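Local atomic coordinates of uncharacterized protein (Bacillus subtilis, PDB entry 5DQV), a protein that hydrolyses nucleotides as a metal-dependent pyrophosphohydrolase of the HD-domain superfamily. Residues A[32-44]-A[55-67]. Residues are numbered along the deposited sequence; the frame is centred on the assembly and turned at random.
Sequences DWLHISRVADLAV and FIVETAALVHDLI. With NI (nickel (II) ion), chain C.
Ile-36 reaches across to Leu-62: its CG2 sits 3.5 Å from Leu-62 O and also meets Leu-62 CD2, while CG1 and CD1 run past Asp-65 in the opposite direction. With CG1 anti to the carbonyl carbon (chi1 -73°), CG2 faces Leu-62, CG1 approaches Asp-65 OD2 and CD1 touches both residues. Cutting Ile-36 back to an alanine removes both branches and is likely to open a gap between helix 33-44 and the Leu-62 and Asp-65 side of the other segment, leaving the carboxylate freer to turn. Farther along helix 33-44, small residues allow the two nearly antiparallel helices (161°) an axis separation of 8.4 Å; Ala-61 CB rests against Ala-40 CA at 3.7 Å, and Val-57 CG1 packs on Ala-43 CB. Beside Ile-36 the two segments share the nickel, held by His-35 NE2 at 2.2 Å and His-64 NE2 at 2.0 Å, with Asp-130 as a further ligand. The imidazoles meet rim to rim, their planes 62° apart. A bond from His-64 ND1 to Ala-61 O, 2.8 Å long and lying in both the ring plane and the carbonyl plane, fixes the ring's rotation and turns NE2 to the metal; Asp-133 does the like for His-35 through ND1. Asp-65 also belongs to the site, but its OD1, 2.8 Å from the nickel, is beyond a usual coordination bond. Together these residues form the H...HD...D signature of HD-domain phosphohydrolases, and the second-shell acceptors are consistent with ND1 protonated and NE2 given to the metal in both imidazoles.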
# COMPACT_ATOMS: atom_id res chain seq x y z
N ASP A 32 12.66 -9.37 -1.18
CA ASP A 32 12.00 -10.66 -1.23
C ASP A 32 11.93 -11.19 -2.65
O ASP A 32 12.25 -10.49 -3.64
CB ASP A 32 10.61 -10.62 -0.58
CG ASP A 32 9.47 -10.42 -1.58
OD1 ASP A 32 9.40 -9.40 -2.39
OD2 ASP A 32 8.58 -11.30 -1.52
N TRP A 33 11.56 -12.46 -2.73
CA TRP A 33 11.79 -13.20 -3.93
C TRP A 33 10.98 -12.56 -5.06
O TRP A 33 11.48 -12.44 -6.18
CB TRP A 33 11.51 -14.73 -3.77
CG TRP A 33 11.47 -15.37 -5.10
CD1 TRP A 33 10.37 -15.88 -5.72
CD2 TRP A 33 12.54 -15.47 -6.06
NE1 TRP A 33 10.69 -16.32 -6.99
CE2 TRP A 33 12.02 -16.10 -7.21
CE3 TRP A 33 13.90 -15.15 -6.03
CZ2 TRP A 33 12.80 -16.37 -8.35
CZ3 TRP A 33 14.67 -15.42 -7.15
CH2 TRP A 33 14.13 -16.02 -8.30
N LEU A 34 9.77 -12.11 -4.76
CA LEU A 34 8.92 -11.53 -5.80
C LEU A 34 9.58 -10.28 -6.43
O LEU A 34 9.60 -10.15 -7.64
CB LEU A 34 7.53 -11.23 -5.25
CG LEU A 34 6.78 -12.51 -4.79
CD1 LEU A 34 5.35 -12.21 -4.33
CD2 LEU A 34 6.79 -13.52 -5.93
N HIS A 35 10.14 -9.43 -5.57
CA HIS A 35 10.88 -8.24 -6.00
C HIS A 35 12.03 -8.67 -6.90
O HIS A 35 12.20 -8.16 -8.01
CB HIS A 35 11.38 -7.44 -4.77
CG HIS A 35 12.40 -6.40 -5.12
ND1 HIS A 35 12.11 -5.30 -5.88
CD2 HIS A 35 13.74 -6.35 -4.89
CE1 HIS A 35 13.20 -4.58 -6.05
NE2 HIS A 35 14.20 -5.20 -5.46
N ILE A 36 12.84 -9.62 -6.42
CA ILE A 36 14.00 -10.06 -7.18
C ILE A 36 13.59 -10.62 -8.55
O ILE A 36 14.15 -10.25 -9.55
CB ILE A 36 14.83 -11.07 -6.37
CG1 ILE A 36 15.56 -10.30 -5.27
CG2 ILE A 36 15.76 -11.81 -7.31
CD1 ILE A 36 16.08 -11.24 -4.20
N SER A 37 12.53 -11.42 -8.60
CA SER A 37 12.08 -11.99 -9.87
C SER A 37 11.67 -10.90 -10.86
O SER A 37 12.02 -10.95 -12.07
CB SER A 37 10.95 -13.00 -9.64
OG SER A 37 10.31 -13.36 -10.89
N ARG A 38 10.95 -9.90 -10.36
CA ARG A 38 10.52 -8.80 -11.22
C ARG A 38 11.73 -8.02 -11.72
O ARG A 38 11.80 -7.62 -12.91
CB ARG A 38 9.54 -7.84 -10.48
CG ARG A 38 8.19 -8.43 -10.14
CD ARG A 38 7.20 -7.39 -9.61
NE ARG A 38 7.73 -6.66 -8.46
CZ ARG A 38 7.56 -6.95 -7.19
NH1 ARG A 38 6.93 -8.04 -6.81
NH2 ARG A 38 8.12 -6.19 -6.28
N VAL A 39 12.66 -7.73 -10.82
CA VAL A 39 13.85 -6.99 -11.20
C VAL A 39 14.71 -7.72 -12.22
O VAL A 39 15.14 -7.11 -13.18
CB VAL A 39 14.65 -6.53 -10.00
CG1 VAL A 39 16.02 -5.96 -10.44
CG2 VAL A 39 13.84 -5.61 -9.19
N ALA A 40 14.87 -9.06 -12.07
CA ALA A 40 15.58 -9.84 -13.04
C ALA A 40 14.92 -9.81 -14.43
O ALA A 40 15.61 -9.56 -15.43
CB ALA A 40 15.79 -11.26 -12.56
N ASP A 41 13.60 -9.93 -14.49
CA ASP A 41 12.90 -9.87 -15.80
C ASP A 41 13.06 -8.49 -16.45
O ASP A 41 13.34 -8.34 -17.64
CB ASP A 41 11.38 -10.16 -15.65
CG ASP A 41 11.11 -11.57 -15.33
OD1 ASP A 41 12.05 -12.39 -15.37
OD2 ASP A 41 9.95 -11.86 -15.00
N LEU A 42 12.90 -7.45 -15.65
CA LEU A 42 13.05 -6.07 -16.14
C LEU A 42 14.49 -5.82 -16.60
O LEU A 42 14.73 -5.24 -17.64
CB LEU A 42 12.68 -5.09 -15.02
CG LEU A 42 11.71 -3.93 -15.11
CD1 LEU A 42 10.71 -3.96 -16.31
CD2 LEU A 42 11.00 -3.86 -13.73
N ALA A 43 15.45 -6.25 -15.79
CA ALA A 43 16.84 -6.07 -16.13
C ALA A 43 17.24 -6.77 -17.45
O ALA A 43 17.99 -6.20 -18.26
CB ALA A 43 17.74 -6.48 -14.96
N VAL A 44 16.75 -7.98 -17.68
CA VAL A 44 17.11 -8.73 -18.89
C VAL A 44 16.49 -8.03 -20.09
O VAL A 44 17.15 -7.89 -21.17
CB VAL A 44 16.70 -10.27 -18.77
CG1 VAL A 44 16.67 -10.96 -20.16
CG2 VAL A 44 17.67 -10.99 -17.76
N PHE A 55 24.02 -12.30 -19.31
CA PHE A 55 24.28 -13.23 -18.24
C PHE A 55 24.69 -12.47 -16.99
O PHE A 55 24.23 -12.79 -15.88
CB PHE A 55 25.34 -14.27 -18.64
CG PHE A 55 25.61 -15.28 -17.56
CD1 PHE A 55 24.61 -16.16 -17.17
CD2 PHE A 55 26.84 -15.34 -16.94
CE1 PHE A 55 24.83 -17.08 -16.19
CE2 PHE A 55 27.08 -16.24 -15.96
CZ PHE A 55 26.07 -17.14 -15.58
N ILE A 56 25.52 -11.45 -17.16
CA ILE A 56 25.98 -10.70 -16.00
C ILE A 56 24.79 -9.92 -15.45
O ILE A 56 24.60 -9.83 -14.23
CB ILE A 56 27.18 -9.74 -16.33
CG1 ILE A 56 28.44 -10.52 -16.74
CG2 ILE A 56 27.46 -8.84 -15.16
CD1 ILE A 56 28.91 -11.59 -15.69
N VAL A 57 23.98 -9.35 -16.33
CA VAL A 57 22.84 -8.57 -15.88
C VAL A 57 21.88 -9.44 -15.06
O VAL A 57 21.46 -9.05 -13.95
CB VAL A 57 22.08 -7.96 -17.05
CG1 VAL A 57 20.67 -7.53 -16.59
CG2 VAL A 57 22.86 -6.77 -17.65
N GLU A 58 21.58 -10.64 -15.58
CA GLU A 58 20.62 -11.50 -14.88
C GLU A 58 21.16 -11.98 -13.53
O GLU A 58 20.42 -12.01 -12.55
CB GLU A 58 20.23 -12.67 -15.73
CG GLU A 58 19.08 -13.43 -15.18
CD GLU A 58 18.67 -14.56 -16.07
OE1 GLU A 58 19.29 -14.80 -17.15
OE2 GLU A 58 17.75 -15.26 -15.63
N THR A 59 22.41 -12.42 -13.51
CA THR A 59 23.07 -12.86 -12.30
C THR A 59 23.16 -11.79 -11.25
O THR A 59 22.74 -12.02 -10.10
CB THR A 59 24.46 -13.47 -12.58
OG1 THR A 59 24.31 -14.55 -13.50
CG2 THR A 59 25.07 -13.97 -11.28
N ALA A 60 23.61 -10.59 -11.64
CA ALA A 60 23.61 -9.46 -10.72
C ALA A 60 22.24 -9.08 -10.21
O ALA A 60 22.04 -8.83 -9.01
CB ALA A 60 24.32 -8.23 -11.37
N ALA A 61 21.26 -9.11 -11.10
CA ALA A 61 19.89 -8.80 -10.68
C ALA A 61 19.45 -9.81 -9.66
O ALA A 61 18.86 -9.46 -8.64
CB ALA A 61 18.94 -8.81 -11.90
N LEU A 62 19.74 -11.08 -9.92
CA LEU A 62 19.27 -12.15 -9.01
C LEU A 62 19.89 -12.01 -7.63
O LEU A 62 19.21 -12.22 -6.64
CB LEU A 62 19.54 -13.50 -9.60
CG LEU A 62 18.63 -13.89 -10.78
CD1 LEU A 62 19.19 -15.15 -11.46
CD2 LEU A 62 17.14 -14.09 -10.28
N VAL A 63 21.17 -11.63 -7.54
CA VAL A 63 21.84 -11.57 -6.21
C VAL A 63 21.95 -10.19 -5.63
O VAL A 63 22.51 -10.04 -4.53
CB VAL A 63 23.24 -12.27 -6.24
CG1 VAL A 63 23.09 -13.75 -6.76
CG2 VAL A 63 24.25 -11.45 -7.14
N HIS A 64 21.34 -9.19 -6.29
CA HIS A 64 21.58 -7.77 -5.97
C HIS A 64 21.21 -7.44 -4.52
O HIS A 64 21.84 -6.56 -3.93
CB HIS A 64 20.89 -6.83 -7.01
CG HIS A 64 19.48 -6.42 -6.68
ND1 HIS A 64 18.38 -7.16 -7.08
CD2 HIS A 64 18.98 -5.32 -6.04
CE1 HIS A 64 17.27 -6.57 -6.64
NE2 HIS A 64 17.61 -5.46 -6.00
N ASP A 65 20.26 -8.17 -3.94
CA ASP A 65 19.73 -7.87 -2.61
C ASP A 65 20.35 -8.70 -1.48
O ASP A 65 20.02 -8.45 -0.29
CB ASP A 65 18.24 -8.28 -2.52
CG ASP A 65 17.27 -7.16 -2.75
OD1 ASP A 65 17.64 -6.04 -3.23
OD2 ASP A 65 16.07 -7.46 -2.48
N LEU A 66 21.14 -9.73 -1.80
CA LEU A 66 21.43 -10.77 -0.82
C LEU A 66 22.34 -10.18 0.27
O LEU A 66 22.34 -10.69 1.37
CB LEU A 66 22.10 -11.98 -1.45
CG LEU A 66 21.29 -12.88 -2.40
CD1 LEU A 66 22.19 -13.97 -2.86
CD2 LEU A 66 20.04 -13.45 -1.69
N ILE A 67 23.09 -9.15 -0.08
CA ILE A 67 24.02 -8.50 0.84
C ILE A 67 23.49 -7.21 1.46
O ILE A 67 24.20 -6.54 2.20
CB ILE A 67 25.38 -8.24 0.18
CG1 ILE A 67 25.32 -7.17 -0.92
CG2 ILE A 67 25.91 -9.54 -0.42
CD1 ILE A 67 26.74 -6.64 -1.36
NI NI C . 16.19 -4.44 -5.04